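Local coordinates for protein soluble lytic murein transglycosylase (Pseudomonas aeruginosa, PDB 5OHU) that cleaves the glycan strands of bacterial cell-wall peptidoglycan as a lytic transglycosylase, acting both within the chains and at their ends, at residues W346-L351 with A363-L368; E179-R184 with Q202-L207. All coordinates share one frame; numbering follows the deposited sequence.

Interaction 1. Residues W346-L351 with A363-L368; sequences WQARSL and ALYQKL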
loop_
_atom_site.group_PDB
_atom_site.type_symbol
_atom_site.label_atom_id
_atom_site.label_comp_id
_atom_site.label_asym_id
_atom_site.label_seq_id
_atom_site.Cartn_x
_atom_site.Cartn_y
_atom_site.Cartn_z
ATOM N N TRP A 346 -2.211 24.345 1.621
ATOM C CA TRP A 346 -1.799 25.007 0.389
ATOM C C TRP A 346 -2.736 26.148 0.006
ATOM O O TRP A 346 -2.286 27.113 -0.620
ATOM C CB TRP A 346 -1.633 23.983 -0.734
ATOM C CG TRP A 346 -0.294 23.269 -0.586
ATOM C CD1 TRP A 346 -0.089 21.963 -0.251
ATOM C CD2 TRP A 346 1.013 23.863 -0.695
ATOM N NE1 TRP A 346 1.263 21.692 -0.176
ATOM C CE2 TRP A 346 1.960 22.845 -0.434
ATOM C CE3 TRP A 346 1.472 25.154 -0.984
ATOM C CZ2 TRP A 346 3.346 23.082 -0.460
ATOM C CZ3 TRP A 346 2.856 25.394 -1.018
ATOM C CH2 TRP A 346 3.770 24.364 -0.763
ATOM N N GLN A 347 -3.999 26.114 0.432
ATOM C CA GLN A 347 -4.845 27.283 0.220
ATOM C C GLN A 347 -4.288 28.505 0.951
ATOM O O GLN A 347 -4.143 29.585 0.361
ATOM C CB GLN A 347 -6.278 27.005 0.661
ATOM C CG GLN A 347 -7.124 28.266 0.602
ATOM C CD GLN A 347 -8.607 27.977 0.759
ATOM O OE1 GLN A 347 -9.208 28.340 1.754
ATOM N NE2 GLN A 347 -9.192 27.301 -0.226
ATOM N N ALA A 348 -3.975 28.349 2.240
ATOM C CA ALA A 348 -3.374 29.442 3.000
ATOM C C ALA A 348 -2.032 29.863 2.404
ATOM O O ALA A 348 -1.763 31.059 2.252
ATOM C CB ALA A 348 -3.197 29.023 4.462
ATOM N N ARG A 349 -1.192 28.892 2.026
ATOM C CA ARG A 349 0.173 29.213 1.610
ATOM C C ARG A 349 0.215 29.825 0.212
ATOM O O ARG A 349 0.984 30.770 -0.033
ATOM C CB ARG A 349 1.068 27.961 1.691
ATOM C CG ARG A 349 2.507 28.158 1.134
ATOM C CD ARG A 349 3.300 29.034 2.119
ATOM N NE ARG A 349 4.648 29.345 1.639
ATOM C CZ ARG A 349 5.385 30.392 2.018
ATOM N NH1 ARG A 349 4.915 31.273 2.882
ATOM N NH2 ARG A 349 6.593 30.563 1.512
ATOM N N SER A 350 -0.612 29.332 -0.714
ATOM C CA SER A 350 -0.647 29.970 -2.027
ATOM C C SER A 350 -1.213 31.382 -1.934
ATOM O O SER A 350 -0.750 32.280 -2.645
ATOM C CB SER A 350 -1.435 29.122 -3.034
ATOM O OG SER A 350 -2.793 28.967 -2.651
ATOM N N LEU A 351 -2.199 31.607 -1.055
ATOM C CA LEU A 351 -2.700 32.967 -0.846
ATOM C C LEU A 351 -1.590 33.881 -0.319
ATOM O O LEU A 351 -1.386 34.993 -0.820
ATOM C CB LEU A 351 -3.905 32.951 0.113
ATOM C CG LEU A 351 -4.604 34.311 0.339
ATOM C CD1 LEU A 351 -5.011 34.978 -0.993
ATOM C CD2 LEU A 351 -5.831 34.212 1.280
ATOM N N ALA A 363 -5.682 33.612 9.608
ATOM C CA ALA A 363 -6.826 32.822 10.051
ATOM C C ALA A 363 -6.854 31.455 9.381
ATOM O O ALA A 363 -7.247 30.464 10.002
ATOM C CB ALA A 363 -8.131 33.569 9.775
ATOM N N LEU A 364 -6.450 31.379 8.113
ATOM C CA LEU A 364 -6.434 30.086 7.435
ATOM C C LEU A 364 -5.449 29.128 8.107
ATOM O O LEU A 364 -5.787 27.973 8.398
ATOM C CB LEU A 364 -6.111 30.282 5.952
ATOM C CG LEU A 364 -7.153 31.108 5.167
ATOM C CD1 LEU A 364 -6.679 31.384 3.750
ATOM C CD2 LEU A 364 -8.544 30.435 5.153
ATOM N N TYR A 365 -4.237 29.607 8.404
ATOM C CA TYR A 365 -3.259 28.762 9.085
ATOM C C TYR A 365 -3.745 28.339 10.462
ATOM O O TYR A 365 -3.458 27.221 10.909
ATOM C CB TYR A 365 -1.928 29.496 9.222
ATOM C CG TYR A 365 -1.079 29.595 7.965
ATOM C CD1 TYR A 365 -0.822 28.477 7.165
ATOM C CD2 TYR A 365 -0.548 30.822 7.575
ATOM C CE1 TYR A 365 -0.044 28.588 6.016
ATOM C CE2 TYR A 365 0.244 30.945 6.438
ATOM C CZ TYR A 365 0.486 29.828 5.663
ATOM O OH TYR A 365 1.262 29.980 4.545
ATOM N N GLN A 366 -4.483 29.215 11.149
ATOM C CA GLN A 366 -4.876 28.924 12.523
ATOM C C GLN A 366 -5.840 27.745 12.593
ATOM O O GLN A 366 -5.790 26.957 13.542
ATOM C CB GLN A 366 -5.476 30.168 13.166
ATOM C CG GLN A 366 -4.423 31.188 13.540
ATOM C CD GLN A 366 -5.015 32.509 13.972
ATOM O OE1 GLN A 366 -6.107 32.892 13.539
ATOM N NE2 GLN A 366 -4.296 33.218 14.829
ATOM N N LYS A 367 -6.709 27.596 11.596
ATOM C CA LYS A 367 -7.531 26.396 11.508
ATOM C C LYS A 367 -6.700 25.126 11.469
ATOM O O LYS A 367 -7.200 24.054 11.820
ATOM C CB LYS A 367 -8.401 26.433 10.247
ATOM C CG LYS A 367 -9.160 27.722 10.035
ATOM C CD LYS A 367 -9.446 27.940 8.552
ATOM C CE LYS A 367 -10.349 26.866 7.969
ATOM N NZ LYS A 367 -11.088 27.375 6.776
ATOM N N LEU A 368 -5.448 25.219 11.037
ATOM C CA LEU A 368 -4.622 24.065 10.738
ATOM C C LEU A 368 -3.651 23.741 11.861
ATOM O O LEU A 368 -3.510 22.575 12.238
ATOM C CB LEU A 368 -3.870 24.308 9.429
ATOM C CG LEU A 368 -3.525 23.028 8.709
ATOM C CD1 LEU A 368 -4.733 22.121 8.748
ATOM C CD2 LEU A 368 -3.165 23.362 7.292
#
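Gln347 begins the contact with Leu364, the two side chains crossing at about a right angle so that the amide OE1 lies 4.0 Å from Leu364 CD2. This is a loose touch. A partly exposed glutamine suits it, because the tip of the side chain can brush the Leu364 methyl with OE1 while NE2 is held by a hydrogen bond with Thr330 OG1; the side chain also touches Tyr327 of helix 323-330.

Ala348 is where the helices come together. Its CB stands 3.5 Å from Leu364 CB and also lies over one face of the Tyr365 ring, 3.8 Å from the centroid and 22° off the normal. This is a CH-pi contact displaced toward the CD1-CE1 side. The methyl is small enough to sit against the ring face while the axes close to 8.9 Å. In Tyr365, chi1 -76° sets CG anti to the carbonyl carbon, and the ring extends from there to Ala348.

At Arg349 the phenol end takes over. Tyr365 OH lies 3.2 Å from Arg349 CA and 3.3 Å from its CD, so it rests on the backbone and the aliphatic stem. Its hydrogen-bonding partner is Gln352 OE1, an atom thus shared by the phenol and, through a weak bond from Arg349 NH1, the guanidinium.

Leu351, one turn after Ala348, brings CD2 to 3.8 Å from Leu364 CD1. The fork of Leu364 therefore sends one methyl to Leu351 and the other to Gln347.

With axes at 153°, helices 341-354 and 360-368 form an antiparallel helical hairpin, consistent with the all-helical superhelix known for Slt70-type transglycosylases.

Interaction 2. Residues E179-R184 with Q202-L207; sequences EKVWKR and QRLPTL. With PO4 (phosphate ion), chain B.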
loop_
_atom_site.group_PDB
_atom_site.type_symbol
_atom_site.label_atom_id
_atom_site.label_comp_id
_atom_site.label_asym_id
_atom_site.label_seq_id
_atom_site.Cartn_x
_atom_site.Cartn_y
_atom_site.Cartn_z
ATOM N N GLU A 179 -16.671 -9.288 -29.097
ATOM C CA GLU A 179 -16.408 -8.036 -28.399
ATOM C C GLU A 179 -15.904 -8.291 -26.976
ATOM O O GLU A 179 -15.009 -7.593 -26.495
ATOM C CB GLU A 179 -17.678 -7.181 -28.404
ATOM C CG GLU A 179 -17.587 -5.846 -27.647
ATOM C CD GLU A 179 -16.593 -4.857 -28.276
ATOM O OE1 GLU A 179 -16.155 -3.928 -27.572
ATOM O OE2 GLU A 179 -16.221 -5.010 -29.464
ATOM N N LYS A 180 -16.436 -9.321 -26.302
ATOM C CA LYS A 180 -15.975 -9.648 -24.951
ATOM C C LYS A 180 -14.591 -10.285 -24.959
ATOM O O LYS A 180 -13.814 -10.082 -24.018
ATOM C CB LYS A 180 -16.972 -10.578 -24.259
ATOM C CG LYS A 180 -18.349 -9.972 -24.110
ATOM C CD LYS A 180 -19.334 -11.017 -23.638
ATOM C CE LYS A 180 -20.712 -10.432 -23.435
ATOM N NZ LYS A 180 -21.717 -11.521 -23.291
ATOM N N VAL A 181 -14.267 -11.071 -25.988
ATOM C CA VAL A 181 -12.887 -11.511 -26.167
ATOM C C VAL A 181 -11.976 -10.305 -26.327
ATOM O O VAL A 181 -10.916 -10.208 -25.694
ATOM C CB VAL A 181 -12.769 -12.455 -27.377
ATOM C CG1 VAL A 181 -11.336 -13.003 -27.482
ATOM C CG2 VAL A 181 -13.780 -13.581 -27.271
ATOM N N TRP A 182 -12.392 -9.361 -27.175
ATOM C CA TRP A 182 -11.610 -8.156 -27.414
ATOM C C TRP A 182 -11.375 -7.363 -26.129
ATOM O O TRP A 182 -10.239 -6.979 -25.833
ATOM C CB TRP A 182 -12.305 -7.294 -28.468
ATOM C CG TRP A 182 -11.545 -6.036 -28.807
ATOM C CD1 TRP A 182 -11.798 -4.785 -28.335
ATOM C CD2 TRP A 182 -10.408 -5.920 -29.673
ATOM N NE1 TRP A 182 -10.892 -3.888 -28.863
ATOM C CE2 TRP A 182 -10.032 -4.558 -29.690
ATOM C CE3 TRP A 182 -9.680 -6.828 -30.444
ATOM C CZ2 TRP A 182 -8.953 -4.083 -30.450
ATOM C CZ3 TRP A 182 -8.606 -6.359 -31.196
ATOM C CH2 TRP A 182 -8.255 -4.999 -31.197
ATOM N N LYS A 183 -12.438 -7.111 -25.348
ATOM C CA LYS A 183 -12.258 -6.406 -24.082
ATOM C C LYS A 183 -11.214 -7.080 -23.212
ATOM O O LYS A 183 -10.377 -6.410 -22.593
ATOM C CB LYS A 183 -13.547 -6.353 -23.271
ATOM C CG LYS A 183 -14.517 -5.228 -23.452
ATOM C CD LYS A 183 -15.496 -5.557 -24.497
ATOM C CE LYS A 183 -16.684 -4.611 -24.444
ATOM N NZ LYS A 183 -16.187 -3.211 -24.235
ATOM N N ARG A 184 -11.281 -8.405 -23.095
ATOM C CA ARG A 184 -10.342 -9.059 -22.201
ATOM C C ARG A 184 -8.931 -8.993 -22.765
ATOM O O ARG A 184 -7.958 -8.842 -22.018
ATOM C CB ARG A 184 -10.755 -10.508 -21.939
ATOM C CG ARG A 184 -9.974 -11.094 -20.768
ATOM C CD ARG A 184 -10.156 -12.581 -20.617
ATOM N NE ARG A 184 -9.398 -13.057 -19.476
ATOM C CZ ARG A 184 -9.244 -14.338 -19.145
ATOM N NH1 ARG A 184 -9.802 -15.302 -19.870
ATOM N NH2 ARG A 184 -8.526 -14.650 -18.082
ATOM N N GLN A 202 -5.749 -15.135 -30.797
ATOM C CA GLN A 202 -5.999 -16.286 -31.662
ATOM C C GLN A 202 -7.441 -16.763 -31.616
ATOM O O GLN A 202 -7.805 -17.670 -32.372
ATOM C CB GLN A 202 -5.071 -17.443 -31.284
ATOM C CG GLN A 202 -3.623 -17.233 -31.695
ATOM C CD GLN A 202 -2.678 -18.202 -31.013
ATOM O OE1 GLN A 202 -3.032 -18.840 -30.020
ATOM N NE2 GLN A 202 -1.467 -18.318 -31.543
ATOM N N ARG A 203 -8.274 -16.183 -30.763
ATOM C CA ARG A 203 -9.664 -16.589 -30.647
ATOM C C ARG A 203 -10.619 -15.541 -31.193
ATOM O O ARG A 203 -11.827 -15.644 -30.970
ATOM C CB ARG A 203 -9.995 -16.903 -29.191
ATOM C CG ARG A 203 -9.126 -18.006 -28.597
ATOM C CD ARG A 203 -9.493 -18.236 -27.147
ATOM N NE ARG A 203 -10.932 -18.425 -27.014
ATOM C CZ ARG A 203 -11.576 -18.519 -25.858
ATOM N NH1 ARG A 203 -10.908 -18.441 -24.713
ATOM N NH2 ARG A 203 -12.889 -18.693 -25.854
ATOM N N LEU A 204 -10.109 -14.542 -31.910
ATOM C CA LEU A 204 -10.959 -13.516 -32.500
ATOM C C LEU A 204 -11.382 -13.941 -33.903
ATOM O O LEU A 204 -10.512 -14.194 -34.748
ATOM C CB LEU A 204 -10.231 -12.184 -32.551
ATOM C CG LEU A 204 -9.836 -11.516 -31.228
ATOM C CD1 LEU A 204 -8.824 -10.381 -31.478
ATOM C CD2 LEU A 204 -11.053 -10.989 -30.494
ATOM N N PRO A 205 -12.686 -14.034 -34.197
ATOM C CA PRO A 205 -13.097 -14.457 -35.555
ATOM C C PRO A 205 -12.732 -13.466 -36.647
ATOM O O PRO A 205 -12.248 -13.876 -37.704
ATOM C CB PRO A 205 -14.621 -14.613 -35.429
ATOM C CG PRO A 205 -14.887 -14.723 -33.980
ATOM C CD PRO A 205 -13.827 -13.951 -33.271
ATOM N N THR A 206 -12.973 -12.170 -36.434
ATOM C CA THR A 206 -12.738 -11.163 -37.459
ATOM C C THR A 206 -11.626 -10.179 -37.125
ATOM O O THR A 206 -11.155 -9.482 -38.030
ATOM C CB THR A 206 -14.018 -10.356 -37.731
ATOM O OG1 THR A 206 -14.172 -9.337 -36.734
ATOM C CG2 THR A 206 -15.230 -11.260 -37.713
ATOM N N LEU A 207 -11.199 -10.096 -35.864
ATOM C CA LEU A 207 -10.297 -9.042 -35.426
ATOM C C LEU A 207 -8.899 -9.552 -35.102
ATOM O O LEU A 207 -8.135 -8.855 -34.419
ATOM C CB LEU A 207 -10.885 -8.322 -34.216
ATOM C CG LEU A 207 -12.113 -7.450 -34.452
ATOM C CD1 LEU A 207 -12.651 -6.943 -33.123
ATOM C CD2 LEU A 207 -11.731 -6.299 -35.347
HETATM P P PO4 B . -8.490 -18.527 -18.344
HETATM O O1 PO4 B . -7.333 -19.326 -18.882
HETATM O O2 PO4 B . -7.967 -17.377 -17.526
HETATM O O3 PO4 B . -9.324 -18.037 -19.504
HETATM O O4 PO4 B . -9.349 -19.400 -17.461
#
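Val181 and Leu204 form the tight part of the contact, sliding past each other in opposite directions with Val181 CG1 3.6 Å from Leu204 CD2. With CG of Trp182 anti to the backbone N (chi1 -179°), the indole extends from the helix and its CE3-CZ3 edge meets Leu204 CD1 in the ring plane, 3.8 Å from CE3. Leu207 CD1 comes to the same CE3 obliquely, at 4.0 Å. Branched and aromatic side chains suit this buried seam, which has no hydrogen bond across it. Asp239 OD2 satisfies the indole NH.

The Arg203 side is looser. Its CB is 4.5 Å from Val181 CG1, and the rest of this exposed side chain lies near Leu176 and Gln171. Arg184, buried and outside the segment-to-segment contact, bonds through NE and NH2 to Val155 O and Lys157 O; its guanidinium also holds a phosphate ion, probably from the crystallisation liquor, which Gln159 N binds too. NH1 donates to O3 and NH2 to O2, each at 2.8 Å and nearly straight, with the phosphorus in the guanidinium plane. Arg203 NH1, a like charge 5.9 Å from Arg184 NH1, would probably be offset by the anion.

The turn between helices 194-201 and 208-219, whose Thr206 N and Leu207 N both bond to Glu178 OE2, packs against helix 178-190: a helix-to-loop contact of the all-helical superhelical part of the chain.

In the fold
Both contacts belong to the helical scaffold, but they share no elements: their centres lie 54 Å apart, their nearest atoms about 38 Å, and interaction 2 closes in sequence before interaction 1 opens. Interaction 1 pairs two consecutive helices side by side and is partly buried, whereas interaction 2 sets a helix against an interhelical loop and has a buried core with an exposed arginine at its border. Neither has a hydrogen bond across it, and each relies on leucine methyls and one aromatic ring. In 346-351 with 363-368 the ring presents a face to a methyl; in 179-184 with 202-207 it offers an edge to one.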